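Local coordinates for putative sesquiterpene cyclase (Kitasatospora setae, PDB 4MC8), which catalyses the magnesium-dependent 1,11-cyclisation of (2E,6E)-farnesyl diphosphate to (2Z,6E)-hedycaryol, with addition of water and release of diphosphate, at residues W60-L65 / A296-A301; G106-L111 / H145-L150; Y171-M176 / L209-A214; A218-V223 / G305-H310. One frame throughout, in Å; residues are numbered along the deposited sequence.

Overall arrangement
The four contacts join helices and the turns between them in one class I terpene synthase fold. Interaction 1 and interaction 4 share helix 286-312, and their centres lie about 17 Å apart. Interaction 3 and interaction 4 share helix 204-225, with centres about 14 Å apart, and meet at the probable metal and substrate site: Tyr171 OH lies 2.5 Å from Asp222 OD2, probably hydrogen-bonded, and Arg175 NH2 forms a salt bridge with Asp222 OD1 at 3.2 Å. Interaction 1 packs on interaction 3 through Ala296 and Val299 against Leu209. Interaction 2, its centre about 26 Å from that of interaction 4, contains Phe149, which is important for stabilising the cation; its His145 touches Arg210 of interaction 3.

Interaction 1 (W60-L65 / A296-A301)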
loop_
_atom_site.group_PDB
_atom_site.type_symbol
_atom_site.label_atom_id
_atom_site.label_comp_id
_atom_site.label_asym_id
_atom_site.label_seq_id
_atom_site.Cartn_x
_atom_site.Cartn_y
_atom_site.Cartn_z
ATOM N N TRP A 60 -1.019 -2.138 9.813
ATOM C CA TRP A 60 -2.229 -2.354 10.601
ATOM C C TRP A 60 -1.875 -2.603 12.076
ATOM O O TRP A 60 -2.183 -3.664 12.619
ATOM C CB TRP A 60 -2.986 -3.571 10.063
ATOM C CG TRP A 60 -3.392 -3.491 8.636
ATOM C CD1 TRP A 60 -4.383 -2.709 8.102
ATOM C CD2 TRP A 60 -2.858 -4.266 7.549
ATOM N NE1 TRP A 60 -4.491 -2.947 6.742
ATOM C CE2 TRP A 60 -3.560 -3.887 6.378
ATOM C CE3 TRP A 60 -1.841 -5.234 7.450
ATOM C CZ2 TRP A 60 -3.290 -4.456 5.119
ATOM C CZ3 TRP A 60 -1.557 -5.786 6.201
ATOM C CH2 TRP A 60 -2.289 -5.399 5.048
ATOM N N PRO A 61 -1.233 -1.621 12.739
ATOM C CA PRO A 61 -0.788 -1.903 14.103
ATOM C C PRO A 61 -1.923 -2.117 15.104
ATOM O O PRO A 61 -1.697 -2.702 16.172
ATOM C CB PRO A 61 0.009 -0.648 14.481
ATOM C CG PRO A 61 -0.510 0.428 13.573
ATOM C CD PRO A 61 -0.816 -0.279 12.286
ATOM N N ARG A 62 -3.125 -1.646 14.765
ATOM C CA ARG A 62 -4.253 -1.697 15.690
ATOM C C ARG A 62 -5.159 -2.906 15.441
ATOM O O ARG A 62 -6.121 -3.114 16.180
ATOM C CB ARG A 62 -5.065 -0.388 15.644
ATOM C CG ARG A 62 -4.282 0.830 16.101
ATOM C CD ARG A 62 -4.998 2.143 15.827
ATOM N NE ARG A 62 -4.167 3.261 16.248
ATOM C CZ ARG A 62 -4.614 4.476 16.571
ATOM N NH1 ARG A 62 -5.916 4.765 16.546
ATOM N NH2 ARG A 62 -3.752 5.398 16.948
ATOM N N ALA A 63 -4.840 -3.708 14.426
ATOM C CA ALA A 63 -5.733 -4.793 13.999
ATOM C C ALA A 63 -5.711 -6.000 14.936
ATOM O O ALA A 63 -4.693 -6.313 15.556
ATOM C CB ALA A 63 -5.423 -5.226 12.570
ATOM N N ASP A 64 -6.850 -6.672 15.035
ATOM C CA ASP A 64 -6.935 -7.962 15.717
ATOM C C ASP A 64 -6.179 -9.021 14.905
ATOM O O ASP A 64 -5.836 -8.797 13.737
ATOM C CB ASP A 64 -8.400 -8.370 15.877
ATOM C CG ASP A 64 -9.149 -8.357 14.562
ATOM O OD1 ASP A 64 -9.467 -7.268 14.042
ATOM O OD2 ASP A 64 -9.412 -9.444 14.040
ATOM N N LEU A 65 -5.923 -10.172 15.523
ATOM C CA LEU A 65 -5.173 -11.254 14.880
ATOM C C LEU A 65 -5.724 -11.659 13.504
ATOM O O LEU A 65 -4.961 -11.817 12.548
ATOM C CB LEU A 65 -5.101 -12.474 15.809
ATOM C CG LEU A 65 -4.547 -13.805 15.276
ATOM C CD1 LEU A 65 -3.069 -13.710 14.911
ATOM C CD2 LEU A 65 -4.785 -14.912 16.290
ATOM N N ALA A 296 -8.112 7.440 10.503
ATOM C CA ALA A 296 -7.193 8.550 10.182
ATOM C C ALA A 296 -5.901 8.500 10.997
ATOM O O ALA A 296 -4.801 8.711 10.467
ATOM C CB ALA A 296 -7.884 9.891 10.394
ATOM N N ALA A 297 -6.047 8.244 12.295
ATOM C CA ALA A 297 -4.900 8.134 13.188
ATOM C C ALA A 297 -4.010 6.957 12.783
ATOM O O ALA A 297 -2.787 7.049 12.878
ATOM C CB ALA A 297 -5.360 8.015 14.633
ATOM N N ASN A 298 -4.617 5.881 12.277
ATOM C CA ASN A 298 -3.853 4.736 11.783
ATOM C C ASN A 298 -3.069 5.078 10.515
ATOM O O ASN A 298 -1.901 4.679 10.382
ATOM C CB ASN A 298 -4.760 3.529 11.535
ATOM C CG ASN A 298 -3.971 2.265 11.240
ATOM O OD1 ASN A 298 -3.450 1.624 12.153
ATOM N ND2 ASN A 298 -3.868 1.906 9.962
ATOM N N VAL A 299 -3.706 5.811 9.589
ATOM C CA VAL A 299 -3.015 6.262 8.371
ATOM C C VAL A 299 -1.765 7.040 8.787
ATOM O O VAL A 299 -0.649 6.748 8.317
ATOM C CB VAL A 299 -3.939 7.071 7.393
ATOM C CG1 VAL A 299 -3.147 7.662 6.229
ATOM C CG2 VAL A 299 -5.071 6.202 6.843
ATOM N N ALA A 300 -1.927 7.990 9.715
ATOM C CA ALA A 300 -0.814 8.826 10.156
ATOM C C ALA A 300 0.309 7.991 10.791
ATOM O O ALA A 300 1.487 8.205 10.514
ATOM C CB ALA A 300 -1.301 9.891 11.130
ATOM N N ALA A 301 -0.076 7.019 11.618
ATOM C CA ALA A 301 0.868 6.120 12.286
ATOM C C ALA A 301 1.787 5.392 11.298
ATOM O O ALA A 301 2.974 5.238 11.568
ATOM C CB ALA A 301 0.107 5.110 13.147
HETATM O O HOH W 1 -4.493 -0.880 12.351
#
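The type I beta turn that runs through Pro61 and Arg62 lies against the side of helix 286-312 at Asn298, with the CA atoms of Trp60 and Asn298 7.4 Å apart. In the all-helical class I terpene synthase fold this turn links helix 52-59 to helix 65-85, and it is closed by Ala63 N bonding to Trp60 O. Proline suits the second position of the turn, since its ring holds phi near the value needed (-66° here). Asn298 reaches across with CG anti to the backbone N (chi1 -171°), which carries its amide to the turn. The two amide ends then divide the work: ND2 donates to Val59 O, while OD1 accepts a hydrogen bond from a water at 2.7 Å, which in turn accepts one from Arg62 N. Asparagine, both donor and acceptor, fits this double role in a buried place. Pro61 comes toward Asn298 from the opposite direction, its CD 3.3 Å from Asn298 OD1. Arg62 passes alongside Asn298 with an extended chain, and its guanidinium is held by salt bridges to Glu16 and Asp294. The small Ala297 lies by that group, its CB 3.8 Å from both NH1 and NH2 of Arg62.

Interaction 2 (G106-L111 / H145-L150)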
loop_
_atom_site.group_PDB
_atom_site.type_symbol
_atom_site.label_atom_id
_atom_site.label_comp_id
_atom_site.label_asym_id
_atom_site.label_seq_id
_atom_site.Cartn_x
_atom_site.Cartn_y
_atom_site.Cartn_z
ATOM N N GLY A 106 -10.021 -9.384 -14.071
ATOM C CA GLY A 106 -11.267 -10.140 -14.238
ATOM C C GLY A 106 -11.718 -10.903 -13.004
ATOM O O GLY A 106 -12.906 -10.872 -12.671
ATOM N N THR A 107 -10.772 -11.554 -12.303
ATOM C CA THR A 107 -11.111 -12.331 -11.095
ATOM C C THR A 107 -11.776 -11.470 -10.025
ATOM O O THR A 107 -12.547 -11.973 -9.205
ATOM C CB THR A 107 -9.902 -13.036 -10.453
ATOM O OG1 THR A 107 -9.123 -12.075 -9.723
ATOM C CG2 THR A 107 -9.029 -13.678 -11.489
ATOM N N LEU A 108 -11.452 -10.173 -10.028
ATOM C CA LEU A 108 -12.069 -9.218 -9.106
ATOM C C LEU A 108 -13.530 -8.915 -9.465
ATOM O O LEU A 108 -14.283 -8.377 -8.647
ATOM C CB LEU A 108 -11.241 -7.923 -9.018
ATOM C CG LEU A 108 -9.764 -8.044 -8.602
ATOM C CD1 LEU A 108 -9.018 -6.734 -8.830
ATOM C CD2 LEU A 108 -9.608 -8.498 -7.156
ATOM N N HIS A 109 -13.937 -9.266 -10.683
ATOM C CA HIS A 109 -15.330 -9.076 -11.094
ATOM C C HIS A 109 -16.061 -10.404 -11.353
ATOM O O HIS A 109 -17.065 -10.454 -12.076
ATOM C CB HIS A 109 -15.416 -8.098 -12.276
ATOM C CG HIS A 109 -14.771 -6.768 -11.990
ATOM N ND1 HIS A 109 -15.440 -5.733 -11.376
ATOM C CD2 HIS A 109 -13.514 -6.320 -12.215
ATOM C CE1 HIS A 109 -14.624 -4.702 -11.239
ATOM N NE2 HIS A 109 -13.448 -5.033 -11.737
ATOM N N GLY A 110 -15.549 -11.470 -10.739
ATOM C CA GLY A 110 -16.207 -12.774 -10.759
ATOM C C GLY A 110 -16.040 -13.572 -12.041
ATOM O O GLY A 110 -16.786 -14.511 -12.272
ATOM N N LEU A 111 -15.063 -13.218 -12.871
ATOM C CA LEU A 111 -14.817 -13.945 -14.120
ATOM C C LEU A 111 -14.079 -15.246 -13.785
ATOM O O LEU A 111 -12.989 -15.198 -13.221
ATOM C CB LEU A 111 -13.963 -13.087 -15.055
ATOM C CG LEU A 111 -14.207 -13.054 -16.565
ATOM C CD1 LEU A 111 -13.241 -12.066 -17.202
ATOM C CD2 LEU A 111 -14.062 -14.418 -17.215
ATOM N N HIS A 145 -9.156 0.470 -5.817
ATOM C CA HIS A 145 -7.767 0.749 -5.441
ATOM C C HIS A 145 -6.791 -0.384 -5.788
ATOM O O HIS A 145 -5.666 -0.119 -6.239
ATOM C CB HIS A 145 -7.645 1.123 -3.954
ATOM C CG HIS A 145 -8.127 2.504 -3.630
ATOM N ND1 HIS A 145 -8.771 2.805 -2.449
ATOM C CD2 HIS A 145 -8.034 3.669 -4.316
ATOM C CE1 HIS A 145 -9.045 4.101 -2.416
ATOM N NE2 HIS A 145 -8.613 4.647 -3.539
ATOM N N PHE A 146 -7.206 -1.634 -5.562
ATOM C CA PHE A 146 -6.363 -2.781 -5.910
ATOM C C PHE A 146 -6.181 -2.919 -7.419
ATOM O O PHE A 146 -5.107 -3.308 -7.885
ATOM C CB PHE A 146 -6.886 -4.094 -5.317
ATOM C CG PHE A 146 -5.898 -5.228 -5.404
ATOM C CD1 PHE A 146 -4.839 -5.320 -4.504
ATOM C CD2 PHE A 146 -6.020 -6.207 -6.392
ATOM C CE1 PHE A 146 -3.924 -6.364 -4.586
ATOM C CE2 PHE A 146 -5.106 -7.248 -6.478
ATOM C CZ PHE A 146 -4.054 -7.324 -5.582
ATOM N N GLU A 147 -7.229 -2.594 -8.174
ATOM C CA GLU A 147 -7.128 -2.565 -9.631
ATOM C C GLU A 147 -6.210 -1.464 -10.157
ATOM O O GLU A 147 -5.427 -1.709 -11.078
ATOM C CB GLU A 147 -8.501 -2.480 -10.289
ATOM C CG GLU A 147 -8.883 -3.767 -10.980
ATOM C CD GLU A 147 -10.108 -3.623 -11.852
ATOM O OE1 GLU A 147 -11.165 -3.214 -11.330
ATOM O OE2 GLU A 147 -10.013 -3.931 -13.061
ATOM N N ALA A 148 -6.312 -0.264 -9.582
ATOM C CA ALA A 148 -5.421 0.850 -9.928
ATOM C C ALA A 148 -3.971 0.425 -9.758
ATOM O O ALA A 148 -3.130 0.698 -10.612
ATOM C CB ALA A 148 -5.721 2.063 -9.059
ATOM N N PHE A 149 -3.704 -0.257 -8.644
ATOM C CA PHE A 149 -2.394 -0.817 -8.318
ATOM C C PHE A 149 -1.901 -1.761 -9.419
ATOM O O PHE A 149 -0.804 -1.601 -9.938
ATOM C CB PHE A 149 -2.479 -1.546 -6.966
ATOM C CG PHE A 149 -1.269 -2.380 -6.630
ATOM C CD1 PHE A 149 -0.069 -1.780 -6.251
ATOM C CD2 PHE A 149 -1.335 -3.774 -6.667
ATOM C CE1 PHE A 149 1.039 -2.551 -5.935
ATOM C CE2 PHE A 149 -0.229 -4.553 -6.359
ATOM C CZ PHE A 149 0.961 -3.935 -5.985
ATOM N N LEU A 150 -2.727 -2.738 -9.764
ATOM C CA LEU A 150 -2.406 -3.703 -10.816
ATOM C C LEU A 150 -2.178 -3.033 -12.174
ATOM O O LEU A 150 -1.286 -3.429 -12.928
ATOM C CB LEU A 150 -3.520 -4.733 -10.904
ATOM C CG LEU A 150 -3.374 -6.160 -10.362
ATOM C CD1 LEU A 150 -2.521 -6.304 -9.118
ATOM C CD2 LEU A 150 -4.759 -6.749 -10.143
#
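Leu108 and His109 reach from the turn at the end of helix 98-107 to helix 136-158, a helix-to-turn packing within the all-helical class I terpene synthase fold. The backbone of the turn is held by Gly106 O, which accepts from both Leu111 N and His109 N, and Gly110 suits the turn because its phi is positive. The apolar part belongs to Leu108, whose CG lies anti to the carbonyl carbon (chi1 -57°), which sends CD1 toward helix 136-158. This methyl meets the edge of the Phe146 ring, 3.9 Å from CD2, and also presses on the aliphatic part of Glu147, 3.7 Å from CG. Leu150 CD2 is a more distant neighbour. Phe146 itself makes edge-to-face contacts with Trp74 and Trp183, and Trp183 meets Phe149 in the same way, so the leucine packs behind an aromatic cluster. The polar part is a histidine-carboxylate hydrogen bond at the more exposed margin: His109 NE2 donates to Glu147 OE1 at 2.9 Å, nearly straight at 165°. Arg105 adds a weak, long ion pair to the same carboxylate. With alanine at Glu147, His109 NE2 would probably lose its acceptor and Leu108 CD1 would be likely to face a gap where the methylene was. Glu147 OE1 lies close to the His109 ring plane, while NE2 sits 48° out of the carboxylate plane.

Interaction 3 (Y171-M176 / L209-A214); sequences YLDRRM and LRRAGA
Arg211 of helix 204-225 reaches over Met176 to Asp173 of helix 168-178, where the two helices run almost perpendicular, their segment axes 97° apart. The arginine chain is extended from CG to NE, with CG anti to the backbone N (chi1 177°), and this length lets a residue on the flank of one helix meet a carboxylate on the other. Arg211 NH2 donates to Asp173 OD1 at 2.8 Å in a salt bridge with a rather bent N-H...O angle of 143°; the oxygen is tilted somewhat from the guanidinium plane. NH1 of the same group is satisfied by a water 3.0 Å away, which lies at the guanidinium edge and donates a hydrogen bond to Asp173 O. Direct and water-mediated bonds thus grip both terminal nitrogens, fixing the guanidinium to one residue's side chain and backbone. Replacing Arg211 with a leucine would probably leave Asp173 without its cationic mate and the bridging water without its donor. Beneath this polar layer Met176 crosses the arginine at about a right angle, its SD 3.7 Å from Arg211 CG and its CE 3.8 Å from Arg211 CA. A flexible methionine suits the wedge between crossing helices, and a small Ala214 allows the close backbone approach; its CB covers Met176 O, which is buried and finds no hydrogen-bond partner. Arg210 turns another way, donating to Arg201 O. The crossing joins two helices of the all-helical class I terpene synthase fold, next to Arg175, which probably binds substrate and which forms a salt bridge with Asp222.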
loop_
_atom_site.group_PDB
_atom_site.type_symbol
_atom_site.label_atom_id
_atom_site.label_comp_id
_atom_site.label_asym_id
_atom_site.label_seq_id
_atom_site.Cartn_x
_atom_site.Cartn_y
_atom_site.Cartn_z
ATOM N N TYR A 171 3.869 11.081 -12.845
ATOM C CA TYR A 171 4.392 9.964 -12.052
ATOM C C TYR A 171 3.764 9.920 -10.651
ATOM O O TYR A 171 3.366 8.848 -10.177
ATOM C CB TYR A 171 5.921 10.047 -11.963
ATOM C CG TYR A 171 6.536 9.217 -10.863
ATOM C CD1 TYR A 171 6.648 7.829 -10.988
ATOM C CD2 TYR A 171 7.014 9.822 -9.691
ATOM C CE1 TYR A 171 7.216 7.063 -9.979
ATOM C CE2 TYR A 171 7.582 9.066 -8.677
ATOM C CZ TYR A 171 7.682 7.690 -8.827
ATOM O OH TYR A 171 8.249 6.930 -7.825
ATOM N N LEU A 172 3.671 11.079 -10.000
ATOM C CA LEU A 172 3.029 11.167 -8.680
ATOM C C LEU A 172 1.572 10.660 -8.720
ATOM O O LEU A 172 1.148 9.905 -7.838
ATOM C CB LEU A 172 3.132 12.584 -8.101
ATOM C CG LEU A 172 4.550 13.101 -7.800
ATOM C CD1 LEU A 172 4.534 14.560 -7.360
ATOM C CD2 LEU A 172 5.279 12.246 -6.762
ATOM N N ASP A 173 0.820 11.047 -9.751
ATOM C CA ASP A 173 -0.559 10.557 -9.931
ATOM C C ASP A 173 -0.640 9.025 -9.933
ATOM O O ASP A 173 -1.541 8.440 -9.323
ATOM C CB ASP A 173 -1.192 11.121 -11.218
ATOM C CG ASP A 173 -1.615 12.589 -11.089
ATOM O OD1 ASP A 173 -1.694 13.120 -9.962
ATOM O OD2 ASP A 173 -1.881 13.219 -12.133
ATOM N N ARG A 174 0.307 8.386 -10.618
ATOM C CA ARG A 174 0.382 6.925 -10.710
ATOM C C ARG A 174 0.932 6.300 -9.422
ATOM O O ARG A 174 0.416 5.283 -8.933
ATOM C CB ARG A 174 1.252 6.515 -11.918
ATOM C CG ARG A 174 1.726 5.066 -11.913
ATOM C CD ARG A 174 2.461 4.671 -13.188
ATOM N NE ARG A 174 3.856 5.118 -13.191
ATOM C CZ ARG A 174 4.296 6.200 -13.825
ATOM N NH1 ARG A 174 5.580 6.526 -13.768
ATOM N NH2 ARG A 174 3.456 6.955 -14.528
ATOM N N ARG A 175 1.982 6.926 -8.890
ATOM C CA ARG A 175 2.716 6.436 -7.726
ATOM C C ARG A 175 1.854 6.287 -6.461
ATOM O O ARG A 175 2.061 5.360 -5.669
ATOM C CB ARG A 175 3.920 7.357 -7.460
ATOM C CG ARG A 175 4.933 6.852 -6.448
ATOM C CD ARG A 175 5.579 5.532 -6.847
ATOM N NE ARG A 175 6.617 5.154 -5.885
ATOM C CZ ARG A 175 6.622 4.033 -5.169
ATOM N NH1 ARG A 175 5.650 3.137 -5.311
ATOM N NH2 ARG A 175 7.611 3.794 -4.320
ATOM N N MET A 176 0.904 7.202 -6.271
ATOM C CA MET A 176 -0.063 7.116 -5.166
ATOM C C MET A 176 -0.737 5.739 -5.129
ATOM O O MET A 176 -1.037 5.206 -4.050
ATOM C CB MET A 176 -1.099 8.242 -5.293
ATOM C CG MET A 176 -2.495 7.896 -4.821
ATOM S SD MET A 176 -3.646 9.268 -4.925
ATOM C CE MET A 176 -4.890 8.629 -3.805
ATOM N N LEU A 209 -5.958 13.381 2.731
ATOM C CA LEU A 209 -5.147 12.565 3.639
ATOM C C LEU A 209 -4.624 11.299 2.959
ATOM O O LEU A 209 -3.447 10.968 3.062
ATOM C CB LEU A 209 -5.974 12.166 4.878
ATOM C CG LEU A 209 -5.302 11.221 5.882
ATOM C CD1 LEU A 209 -4.011 11.816 6.448
ATOM C CD2 LEU A 209 -6.250 10.827 7.017
ATOM N N ARG A 210 -5.513 10.582 2.277
ATOM C CA ARG A 210 -5.129 9.364 1.570
ATOM C C ARG A 210 -4.028 9.636 0.534
ATOM O O ARG A 210 -3.041 8.903 0.476
ATOM C CB ARG A 210 -6.355 8.727 0.895
ATOM C CG ARG A 210 -6.056 7.437 0.130
ATOM C CD ARG A 210 -7.321 6.842 -0.498
ATOM N NE ARG A 210 -8.357 6.542 0.501
ATOM C CZ ARG A 210 -9.507 7.210 0.633
ATOM N NH1 ARG A 210 -9.807 8.217 -0.184
ATOM N NH2 ARG A 210 -10.373 6.868 1.582
ATOM N N ARG A 211 -4.192 10.682 -0.280
ATOM C CA ARG A 211 -3.190 10.997 -1.311
ATOM C C ARG A 211 -1.855 11.410 -0.671
ATOM O O ARG A 211 -0.788 10.888 -1.033
ATOM C CB ARG A 211 -3.699 12.076 -2.282
ATOM C CG ARG A 211 -2.667 12.494 -3.329
ATOM C CD ARG A 211 -3.180 13.562 -4.288
ATOM N NE ARG A 211 -2.151 13.864 -5.282
ATOM C CZ ARG A 211 -2.044 13.263 -6.464
ATOM N NH1 ARG A 211 -2.918 12.329 -6.834
ATOM N NH2 ARG A 211 -1.060 13.601 -7.280
ATOM N N ALA A 212 -1.914 12.316 0.299
ATOM C CA ALA A 212 -0.680 12.843 0.900
ATOM C C ALA A 212 0.070 11.754 1.671
ATOM O O ALA A 212 1.299 11.635 1.562
ATOM C CB ALA A 212 -0.964 14.051 1.784
ATOM N N GLY A 213 -0.680 10.959 2.438
ATOM C CA GLY A 213 -0.138 9.803 3.148
ATOM C C GLY A 213 0.552 8.793 2.236
ATOM O O GLY A 213 1.701 8.398 2.498
ATOM N N ALA A 214 -0.151 8.365 1.173
ATOM C CA ALA A 214 0.410 7.463 0.162
ATOM C C ALA A 214 1.689 8.028 -0.480
ATOM O O ALA A 214 2.695 7.315 -0.595
ATOM C CB ALA A 214 -0.634 7.120 -0.911
HETATM O O HOH W 2 -3.718 10.106 -8.717
#

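Interaction 4 (A218-V223 / G305-H310)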
loop_
_atom_site.group_PDB
_atom_site.type_symbol
_atom_site.label_atom_id
_atom_site.label_comp_id
_atom_site.label_asym_id
_atom_site.label_seq_id
_atom_site.Cartn_x
_atom_site.Cartn_y
_atom_site.Cartn_z
ATOM N N ALA A 218 5.560 6.674 -0.434
ATOM C CA ALA A 218 6.162 6.350 -1.734
ATOM C C ALA A 218 7.486 7.092 -1.974
ATOM O O ALA A 218 8.459 6.492 -2.450
ATOM C CB ALA A 218 5.180 6.632 -2.857
ATOM N N LEU A 219 7.515 8.384 -1.631
ATOM C CA LEU A 219 8.663 9.236 -1.905
ATOM C C LEU A 219 9.816 8.885 -0.985
ATOM O O LEU A 219 10.969 8.891 -1.416
ATOM C CB LEU A 219 8.309 10.728 -1.789
ATOM C CG LEU A 219 7.358 11.288 -2.856
ATOM C CD1 LEU A 219 6.934 12.705 -2.500
ATOM C CD2 LEU A 219 7.990 11.250 -4.240
ATOM N N VAL A 220 9.497 8.564 0.272
ATOM C CA VAL A 220 10.487 8.017 1.218
ATOM C C VAL A 220 11.054 6.694 0.665
ATOM O O VAL A 220 12.258 6.456 0.724
ATOM C CB VAL A 220 9.895 7.857 2.647
ATOM C CG1 VAL A 220 10.791 7.011 3.547
ATOM C CG2 VAL A 220 9.642 9.224 3.282
ATOM N N ASN A 221 10.184 5.860 0.097
ATOM C CA ASN A 221 10.611 4.628 -0.594
ATOM C C ASN A 221 11.530 4.855 -1.789
ATOM O O ASN A 221 12.485 4.105 -1.985
ATOM C CB ASN A 221 9.410 3.777 -1.004
ATOM C CG ASN A 221 8.905 2.917 0.131
ATOM O OD1 ASN A 221 7.756 2.491 0.135
ATOM N ND2 ASN A 221 9.762 2.671 1.115
ATOM N N ASP A 222 11.240 5.889 -2.575
ATOM C CA ASP A 222 12.087 6.265 -3.705
ATOM C C ASP A 222 13.506 6.621 -3.254
ATOM O O ASP A 222 14.478 6.221 -3.902
ATOM C CB ASP A 222 11.466 7.429 -4.489
ATOM C CG ASP A 222 10.246 7.012 -5.306
ATOM O OD1 ASP A 222 9.836 5.830 -5.239
ATOM O OD2 ASP A 222 9.692 7.880 -6.018
ATOM N N VAL A 223 13.619 7.363 -2.148
ATOM C CA VAL A 223 14.928 7.743 -1.598
ATOM C C VAL A 223 15.704 6.531 -1.083
ATOM O O VAL A 223 16.885 6.390 -1.374
ATOM C CB VAL A 223 14.835 8.832 -0.499
ATOM C CG1 VAL A 223 16.212 9.137 0.067
ATOM C CG2 VAL A 223 14.230 10.106 -1.063
ATOM N N GLY A 305 5.827 4.371 11.274
ATOM C CA GLY A 305 6.097 2.938 11.136
ATOM C C GLY A 305 7.051 2.573 10.005
ATOM O O GLY A 305 7.899 1.689 10.170
ATOM N N GLN A 306 6.916 3.254 8.863
ATOM C CA GLN A 306 7.763 3.005 7.695
ATOM C C GLN A 306 9.227 3.190 8.030
ATOM O O GLN A 306 10.088 2.434 7.562
ATOM C CB GLN A 306 7.407 3.951 6.552
ATOM C CG GLN A 306 8.292 3.761 5.328
ATOM C CD GLN A 306 8.059 4.792 4.251
ATOM O OE1 GLN A 306 7.622 5.920 4.522
ATOM N NE2 GLN A 306 8.371 4.416 3.008
ATOM N N LEU A 307 9.505 4.205 8.840
ATOM C CA LEU A 307 10.880 4.571 9.131
ATOM C C LEU A 307 11.576 3.435 9.884
ATOM O O LEU A 307 12.725 3.077 9.585
ATOM C CB LEU A 307 10.921 5.885 9.922
ATOM C CG LEU A 307 11.213 7.204 9.190
ATOM C CD1 LEU A 307 10.829 7.224 7.721
ATOM C CD2 LEU A 307 10.619 8.408 9.928
ATOM N N VAL A 308 10.847 2.837 10.825
ATOM C CA VAL A 308 11.423 1.823 11.704
ATOM C C VAL A 308 11.512 0.487 10.974
ATOM O O VAL A 308 12.460 -0.271 11.177
ATOM C CB VAL A 308 10.660 1.733 13.044
ATOM C CG1 VAL A 308 11.108 0.524 13.853
ATOM C CG2 VAL A 308 10.890 3.002 13.861
ATOM N N TRP A 309 10.530 0.226 10.110
ATOM C CA TRP A 309 10.538 -0.927 9.212
ATOM C C TRP A 309 11.764 -0.940 8.289
ATOM O O TRP A 309 12.391 -1.987 8.114
ATOM C CB TRP A 309 9.238 -0.983 8.403
ATOM C CG TRP A 309 9.206 -2.064 7.365
ATOM C CD1 TRP A 309 9.156 -3.412 7.584
ATOM C CD2 TRP A 309 9.221 -1.886 5.940
ATOM N NE1 TRP A 309 9.140 -4.086 6.382
ATOM C CE2 TRP A 309 9.177 -3.174 5.357
ATOM C CE3 TRP A 309 9.263 -0.761 5.098
ATOM C CZ2 TRP A 309 9.171 -3.372 3.963
ATOM C CZ3 TRP A 309 9.259 -0.956 3.717
ATOM C CH2 TRP A 309 9.210 -2.255 3.163
ATOM N N HIS A 310 12.113 0.213 7.715
ATOM C CA HIS A 310 13.300 0.298 6.862
ATOM C C HIS A 310 14.570 0.022 7.638
ATOM O O HIS A 310 15.429 -0.729 7.179
ATOM C CB HIS A 310 13.405 1.647 6.164
ATOM C CG HIS A 310 12.786 1.662 4.810
ATOM N ND1 HIS A 310 11.632 2.358 4.529
ATOM C CD2 HIS A 310 13.145 1.043 3.660
ATOM C CE1 HIS A 310 11.313 2.180 3.260
ATOM N NE2 HIS A 310 12.214 1.386 2.710
#
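The NSE motif of class I terpene synthases begins at Asn221 on helix 204-225, and here it lies beside helix 286-312. The two segments run nearly parallel, 23° apart with axes 11.2 Å from each other, so long side chains must bridge the space. Gln306 is one that does so: its chain is extended, with CG anti to the backbone N (chi1 178°), and it slides alongside Val220, whose CG1 lies 3.5 Å from Gln306 OE1. The amide is also held outside the two segments, where NE2 donates to Ile217 O; glutamine is long enough for that reach and polar enough to bond a main-chain carbonyl. Leu307 adds apolar packing, CD1 to Val220 CG1 at 4.2 Å. Asn221 stands next to Gln306 and His310, the Asn221 and Gln306 amide planes nearly perpendicular at 87°. His310 is confined on its own account: Trp309 CZ3 lies 3.7 Å above one ring face, Phe224 stacks on the imidazole, and His310 ND1 makes a weak hydrogen bond to Gln306 O at 3.4 Å. A bound HEPES molecule, probably from the crystallisation liquor, lies close to the Gln306 side chain. Asn221 probably binds the third magnesium ion, consistent with this pair of helices flanking the NSE metal site of class I terpene synthases.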